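Putative aminotransferase (Actinomadura melliaura, PDB 4ZWV) probably acts as a pyridoxal 5'-phosphate-dependent sugar aminotransferase in making the aminopentose of the indolocarbazole AT2433. Local coordinates at residues Ile126-Thr132 with Val158-His164; Asn180-Phe186 with Gly197-Pro203. One frame throughout, in Å; residues are numbered along the deposited sequence.

Contact 1. Residues Ile126-Thr132 with Val158-His164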
loop_
_atom_site.group_PDB
_atom_site.type_symbol
_atom_site.label_atom_id
_atom_site.label_comp_id
_atom_site.label_asym_id
_atom_site.label_seq_id
_atom_site.Cartn_x
_atom_site.Cartn_y
_atom_site.Cartn_z
ATOM N N ILE A 126 5.321 2.319 -21.571
ATOM C CA ILE A 126 6.659 1.776 -21.416
ATOM C C ILE A 126 7.141 2.160 -20.034
ATOM O O ILE A 126 7.028 3.318 -19.676
ATOM C CB ILE A 126 7.615 2.343 -22.483
ATOM C CG1 ILE A 126 7.090 2.042 -23.893
ATOM C CG2 ILE A 126 9.036 1.796 -22.279
ATOM C CD1 ILE A 126 7.601 3.038 -24.930
ATOM N N ILE A 127 7.603 1.200 -19.239
ATOM C CA ILE A 127 8.250 1.548 -17.971
ATOM C C ILE A 127 9.746 1.417 -18.173
ATOM O O ILE A 127 10.229 0.363 -18.591
ATOM C CB ILE A 127 7.784 0.661 -16.796
ATOM C CG1 ILE A 127 6.259 0.784 -16.619
ATOM C CG2 ILE A 127 8.503 1.067 -15.519
ATOM C CD1 ILE A 127 5.705 0.012 -15.409
ATOM N N VAL A 128 10.482 2.499 -17.933
ATOM C CA VAL A 128 11.934 2.433 -18.076
ATOM C C VAL A 128 12.549 2.555 -16.690
ATOM O O VAL A 128 12.115 3.371 -15.877
ATOM C CB VAL A 128 12.493 3.512 -19.028
ATOM C CG1 VAL A 128 11.906 3.337 -20.435
ATOM C CG2 VAL A 128 12.241 4.915 -18.514
ATOM N N VAL A 129 13.523 1.700 -16.411
ATOM C CA VAL A 129 14.133 1.646 -15.088
ATOM C C VAL A 129 15.562 2.159 -15.144
ATOM O O VAL A 129 16.386 1.646 -15.910
ATOM C CB VAL A 129 14.117 0.215 -14.514
ATOM C CG1 VAL A 129 14.727 0.204 -13.112
ATOM C CG2 VAL A 129 12.690 -0.307 -14.449
ATOM N N HIS A 130 15.851 3.178 -14.338
ATOM C CA HIS A 130 17.216 3.696 -14.224
ATOM C C HIS A 130 17.984 2.765 -13.285
ATOM O O HIS A 130 18.268 3.089 -12.128
ATOM C CB HIS A 130 17.207 5.135 -13.720
ATOM C CG HIS A 130 16.380 6.065 -14.552
ATOM N ND1 HIS A 130 16.702 6.397 -15.853
ATOM C CD2 HIS A 130 15.249 6.749 -14.258
ATOM C CE1 HIS A 130 15.805 7.249 -16.321
ATOM N NE2 HIS A 130 14.907 7.472 -15.372
ATOM N N TRP A 131 18.300 1.588 -13.817
ATOM C CA TRP A 131 18.719 0.442 -13.021
ATOM C C TRP A 131 20.059 0.662 -12.323
ATOM O O TRP A 131 21.026 1.094 -12.947
ATOM C CB TRP A 131 18.770 -0.789 -13.926
ATOM C CG TRP A 131 19.134 -2.076 -13.248
ATOM C CD1 TRP A 131 20.214 -2.874 -13.528
ATOM C CD2 TRP A 131 18.424 -2.716 -12.190
ATOM N NE1 TRP A 131 20.208 -3.979 -12.706
ATOM C CE2 TRP A 131 19.121 -3.903 -11.875
ATOM C CE3 TRP A 131 17.268 -2.400 -11.470
ATOM C CZ2 TRP A 131 18.694 -4.773 -10.868
ATOM C CZ3 TRP A 131 16.843 -3.269 -10.471
ATOM C CH2 TRP A 131 17.555 -4.445 -10.186
ATOM N N THR A 132 20.080 0.367 -11.020
ATOM C CA THR A 132 21.213 0.587 -10.100
ATOM C C THR A 132 21.617 2.056 -9.979
ATOM O O THR A 132 22.624 2.370 -9.342
ATOM C CB THR A 132 22.478 -0.255 -10.466
ATOM O OG1 THR A 132 23.144 0.286 -11.615
ATOM C CG2 THR A 132 22.113 -1.709 -10.705
ATOM N N VAL A 158 5.466 7.068 -21.066
ATOM C CA VAL A 158 6.624 6.523 -20.371
ATOM C C VAL A 158 6.487 6.800 -18.884
ATOM O O VAL A 158 6.172 7.923 -18.481
ATOM C CB VAL A 158 7.944 7.142 -20.880
ATOM C CG1 VAL A 158 9.110 6.759 -19.957
ATOM C CG2 VAL A 158 8.218 6.687 -22.286
ATOM N N ILE A 159 6.710 5.769 -18.074
ATOM C CA ILE A 159 6.842 5.933 -16.637
ATOM C C ILE A 159 8.278 5.564 -16.279
ATOM O O ILE A 159 8.742 4.481 -16.634
ATOM C CB ILE A 159 5.867 5.046 -15.861
ATOM C CG1 ILE A 159 4.421 5.432 -16.190
ATOM C CG2 ILE A 159 6.145 5.167 -14.359
ATOM C CD1 ILE A 159 3.416 4.323 -15.834
ATOM N N GLU A 160 8.987 6.476 -15.618
ATOM C CA GLU A 160 10.363 6.229 -15.204
ATOM C C GLU A 160 10.417 5.703 -13.781
ATOM O O GLU A 160 9.970 6.380 -12.848
ATOM C CB GLU A 160 11.204 7.509 -15.284
ATOM C CG GLU A 160 11.365 8.089 -16.687
ATOM C CD GLU A 160 12.127 9.405 -16.666
ATOM O OE1 GLU A 160 13.093 9.531 -15.875
ATOM O OE2 GLU A 160 11.753 10.323 -17.418
ATOM N N ASP A 161 10.965 4.502 -13.621
ATOM C CA ASP A 161 11.174 3.921 -12.295
ATOM C C ASP A 161 12.527 4.414 -11.809
ATOM O O ASP A 161 13.576 3.967 -12.284
ATOM C CB ASP A 161 11.097 2.388 -12.351
ATOM C CG ASP A 161 11.303 1.730 -10.997
ATOM O OD1 ASP A 161 11.796 2.384 -10.063
ATOM O OD2 ASP A 161 10.964 0.540 -10.862
ATOM N N CYS A 162 12.479 5.345 -10.859
ATOM C CA CYS A 162 13.665 6.015 -10.344
ATOM C C CYS A 162 14.031 5.527 -8.955
ATOM O O CYS A 162 14.718 6.235 -8.223
ATOM C CB CYS A 162 13.440 7.530 -10.290
ATOM S SG CYS A 162 12.997 8.294 -11.873
ATOM N N ALA A 163 13.566 4.341 -8.574
ATOM C CA ALA A 163 13.816 3.829 -7.223
ATOM C C ALA A 163 15.288 3.822 -6.806
ATOM O O ALA A 163 15.606 4.052 -5.632
ATOM C CB ALA A 163 13.253 2.421 -7.088
ATOM N N HIS A 164 16.185 3.555 -7.761
ATOM C CA HIS A 164 17.618 3.472 -7.472
ATOM C C HIS A 164 18.344 4.779 -7.723
ATOM O O HIS A 164 19.568 4.850 -7.571
ATOM C CB HIS A 164 18.286 2.406 -8.343
ATOM C CG HIS A 164 17.874 1.015 -8.010
ATOM N ND1 HIS A 164 18.325 -0.081 -8.713
ATOM C CD2 HIS A 164 17.068 0.535 -7.036
ATOM C CE1 HIS A 164 17.812 -1.178 -8.185
ATOM N NE2 HIS A 164 17.042 -0.833 -7.169
HETATM O O HOH W 1 15.851 3.308 -10.612
#
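Val158 opens the pairing of two parallel strands in the central sheet of this DegT/DnrJ/EryC1-family fold; its CG1 packs 3.9 Å from Val128 CG2, on the face that helix 138-152 covers through Leu141 and Leu145. That helix makes the crossover of the beta-alpha-beta unit. Ile159 takes two main-chain hydrogen bonds, from its N to Ile126 O (2.9 Å) and from Val128 N to its O (2.9 Å), while its side chain lies on the other face, against Leu61, Ala64 and Leu65 of helix 57-66. At Glu160 the sheet face turns polar: OE1 accepts from His130 NE2 at 2.8 Å, and OE2 has a second partner in Asn180. Asp161 continues the ladder, N to Val128 O (2.8 Å) and O from His130 N (3.2 Å). Its OD1 accepts from Ala163 N at 3.0 Å in an Asx turn, and its OD2 bonds Thr87. Cys162 SG lies at the edge of the His130 ring. Where the two chains diverge, a water donates to His130 O and Asp161 O and accepts from His164 N (2.9 Å each). His164, a PLP-binding residue, accepts from Thr132 N at ND1 (2.9 Å), and its CE1 comes within 3.2 Å of Trp131 CZ3. Because ND1 accepts that amide hydrogen, it carries no proton here, and the imidazole beside the cofactor is held by main chain from the neighbouring strand's loop.

Contact 2. Residues Asn180-Phe186 with Gly197-Pro203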
loop_
_atom_site.group_PDB
_atom_site.type_symbol
_atom_site.label_atom_id
_atom_site.label_comp_id
_atom_site.label_asym_id
_atom_site.label_seq_id
_atom_site.Cartn_x
_atom_site.Cartn_y
_atom_site.Cartn_z
ATOM N N ASN A 180 8.264 13.008 -18.453
ATOM C CA ASN A 180 7.598 11.755 -18.115
ATOM C C ASN A 180 7.227 11.722 -16.647
ATOM O O ASN A 180 7.892 12.357 -15.819
ATOM C CB ASN A 180 8.487 10.537 -18.392
ATOM C CG ASN A 180 9.082 10.549 -19.769
ATOM O OD1 ASN A 180 8.369 10.694 -20.765
ATOM N ND2 ASN A 180 10.408 10.411 -19.840
HETATM N N MSE A 181 6.194 10.958 -16.321
HETATM C CA MSE A 181 5.951 10.607 -14.930
HETATM C C MSE A 181 7.139 9.846 -14.386
HETATM O O MSE A 181 7.689 8.981 -15.069
HETATM C CB MSE A 181 4.680 9.762 -14.786
HETATM C CG MSE A 181 3.409 10.547 -15.079
HETATM SE SE MSE A 181 1.825 9.570 -14.551
HETATM C CE MSE A 181 1.660 8.496 -16.155
ATOM N N CYS A 182 7.529 10.169 -13.157
ATOM C CA CYS A 182 8.649 9.509 -12.490
ATOM C C CYS A 182 8.215 9.008 -11.141
ATOM O O CYS A 182 7.420 9.665 -10.471
ATOM C CB CYS A 182 9.814 10.458 -12.278
ATOM S SG CYS A 182 10.572 10.978 -13.801
ATOM N N VAL A 183 8.735 7.856 -10.742
ATOM C CA VAL A 183 8.460 7.341 -9.397
ATOM C C VAL A 183 9.754 7.101 -8.645
ATOM O O VAL A 183 10.598 6.310 -9.069
ATOM C CB VAL A 183 7.643 6.026 -9.405
ATOM C CG1 VAL A 183 7.357 5.585 -7.949
ATOM C CG2 VAL A 183 6.336 6.204 -10.188
ATOM N N PHE A 184 9.913 7.819 -7.538
ATOM C CA PHE A 184 11.036 7.609 -6.634
ATOM C C PHE A 184 10.616 6.720 -5.470
ATOM O O PHE A 184 9.445 6.687 -5.116
ATOM C CB PHE A 184 11.546 8.948 -6.109
ATOM C CG PHE A 184 12.115 9.833 -7.180
ATOM C CD1 PHE A 184 11.302 10.731 -7.861
ATOM C CD2 PHE A 184 13.458 9.757 -7.509
ATOM C CE1 PHE A 184 11.826 11.558 -8.855
ATOM C CE2 PHE A 184 13.995 10.579 -8.504
ATOM C CZ PHE A 184 13.181 11.482 -9.173
ATOM N N SER A 185 11.574 5.989 -4.906
ATOM C CA SER A 185 11.328 5.144 -3.738
ATOM C C SER A 185 12.095 5.641 -2.529
ATOM O O SER A 185 13.290 5.960 -2.639
ATOM C CB SER A 185 11.739 3.698 -4.005
ATOM O OG SER A 185 11.723 2.959 -2.778
ATOM N N PHE A 186 11.407 5.664 -1.383
ATOM C CA PHE A 186 12.044 5.990 -0.109
ATOM C C PHE A 186 11.973 4.794 0.839
ATOM O O PHE A 186 11.915 4.939 2.066
ATOM C CB PHE A 186 11.391 7.231 0.514
ATOM C CG PHE A 186 11.305 8.405 -0.426
ATOM C CD1 PHE A 186 12.392 8.771 -1.219
ATOM C CD2 PHE A 186 10.133 9.134 -0.523
ATOM C CE1 PHE A 186 12.299 9.858 -2.087
ATOM C CE2 PHE A 186 10.034 10.207 -1.386
ATOM C CZ PHE A 186 11.126 10.572 -2.173
ATOM N N GLY A 197 8.060 4.794 1.647
ATOM C CA GLY A 197 7.501 5.976 1.027
ATOM C C GLY A 197 7.927 6.034 -0.414
ATOM O O GLY A 197 8.753 5.245 -0.866
ATOM N N GLY A 198 7.343 6.972 -1.141
ATOM C CA GLY A 198 7.756 7.214 -2.510
ATOM C C GLY A 198 7.260 8.558 -2.972
ATOM O O GLY A 198 6.592 9.287 -2.232
ATOM N N LEU A 199 7.594 8.889 -4.214
ATOM C CA LEU A 199 7.196 10.168 -4.783
ATOM C C LEU A 199 6.866 9.963 -6.241
ATOM O O LEU A 199 7.689 9.445 -6.998
ATOM C CB LEU A 199 8.320 11.205 -4.638
ATOM C CG LEU A 199 7.904 12.636 -4.964
ATOM C CD1 LEU A 199 7.046 13.215 -3.836
ATOM C CD2 LEU A 199 9.157 13.497 -5.200
ATOM N N LEU A 200 5.662 10.360 -6.629
ATOM C CA LEU A 200 5.274 10.393 -8.035
ATOM C C LEU A 200 5.384 11.822 -8.523
ATOM O O LEU A 200 4.777 12.726 -7.936
ATOM C CB LEU A 200 3.848 9.875 -8.203
ATOM C CG LEU A 200 3.228 10.049 -9.587
ATOM C CD1 LEU A 200 4.009 9.235 -10.632
ATOM C CD2 LEU A 200 1.781 9.588 -9.524
ATOM N N THR A 201 6.178 12.050 -9.562
ATOM C CA THR A 201 6.255 13.394 -10.134
ATOM C C THR A 201 5.531 13.391 -11.466
ATOM O O THR A 201 5.552 12.389 -12.185
ATOM C CB THR A 201 7.706 13.892 -10.308
ATOM O OG1 THR A 201 8.342 13.202 -11.393
ATOM C CG2 THR A 201 8.515 13.697 -9.032
ATOM N N LEU A 202 4.877 14.511 -11.772
ATOM C CA LEU A 202 4.059 14.636 -12.974
ATOM C C LEU A 202 4.586 15.730 -13.878
ATOM O O LEU A 202 5.091 16.748 -13.404
ATOM C CB LEU A 202 2.595 14.939 -12.628
ATOM C CG LEU A 202 1.788 13.928 -11.810
ATOM C CD1 LEU A 202 1.958 12.515 -12.339
ATOM C CD2 LEU A 202 2.148 14.003 -10.319
ATOM N N PRO A 203 4.438 15.536 -15.194
ATOM C CA PRO A 203 4.891 16.535 -16.168
ATOM C C PRO A 203 3.861 17.628 -16.473
ATOM O O PRO A 203 4.182 18.589 -17.179
ATOM C CB PRO A 203 5.164 15.689 -17.412
ATOM C CG PRO A 203 4.208 14.554 -17.299
ATOM C CD PRO A 203 4.121 14.243 -15.826
HETATM O O HOH W 2 7.601 14.231 -13.915
#
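The apolar centre of this antiparallel pair lies on both faces of the sheet. On one, Phe184 CB meets Leu199 CB at 4.2 Å and the Phe184 ring reaches Thr201, CE1 to CG2 3.9 Å; Phe186 folds back over the same strand, its CZ 3.8 Å from Leu199 CB. Leu42 and Leu46 of helix 33-46 close over these side chains. On the other face Val183 CG2 packs 3.8 Å from Leu200 CD1, and both side chains rest on helix 57-66. Toward one end, Met181, present as selenomethionine, sets its CG 3.7 Å from Leu202 CD1 and 3.8 Å from Pro203 CD.

Between the faces runs the ladder. Cys182 and Thr201 form a hydrogen-bonded pair, Cys182 N to Thr201 O at 3.1 Å and Thr201 N to Cys182 O at 2.8 Å; Phe184 and Leu199 form the next, Phe184 N to Leu199 O at 2.8 Å and Leu199 N to Phe184 O at 3.0 Å. Phe186 N adds a bond to Gly197 O (2.7 Å). Gly198 CA passes 3.1 Å from Phe184 O, where a CB would clash.

At the polar edge by Asn180, a water donates to Asn180 O (2.7 Å) and accepts from Thr201 OG1 (2.8 Å). At the other end Ser185 OG bonds Gln187 N and the phosphate of the PLP-modified lysine at position 190. Main-chain bonds and apolar packing thus fix the strand whose last residue presents a hydroxyl to the cofactor.

Overall arrangement
Contacts 1 and 2 are neighbouring parts of one mixed seven-stranded sheet, with centres about 10 Å apart, and they meet where strand 157-161 runs parallel to strand 181-185. Cys162 N lies 2.8 Å from Val183 O, a probable hydrogen bond, as is Glu160 OE2 to Asn180 ND2 at 2.8 Å; Cys162 CB also packs 3.6 Å from Phe184 CD2. Each contact contributes one PLP-binding residue from the C-terminal side of its strand: His164 from contact 1 and Ser185 from contact 2, their side chains about 7 Å apart. These two residues bring both contacts to the cofactor site; the Asp161 side chain lies about 6 Å from that of Ser185.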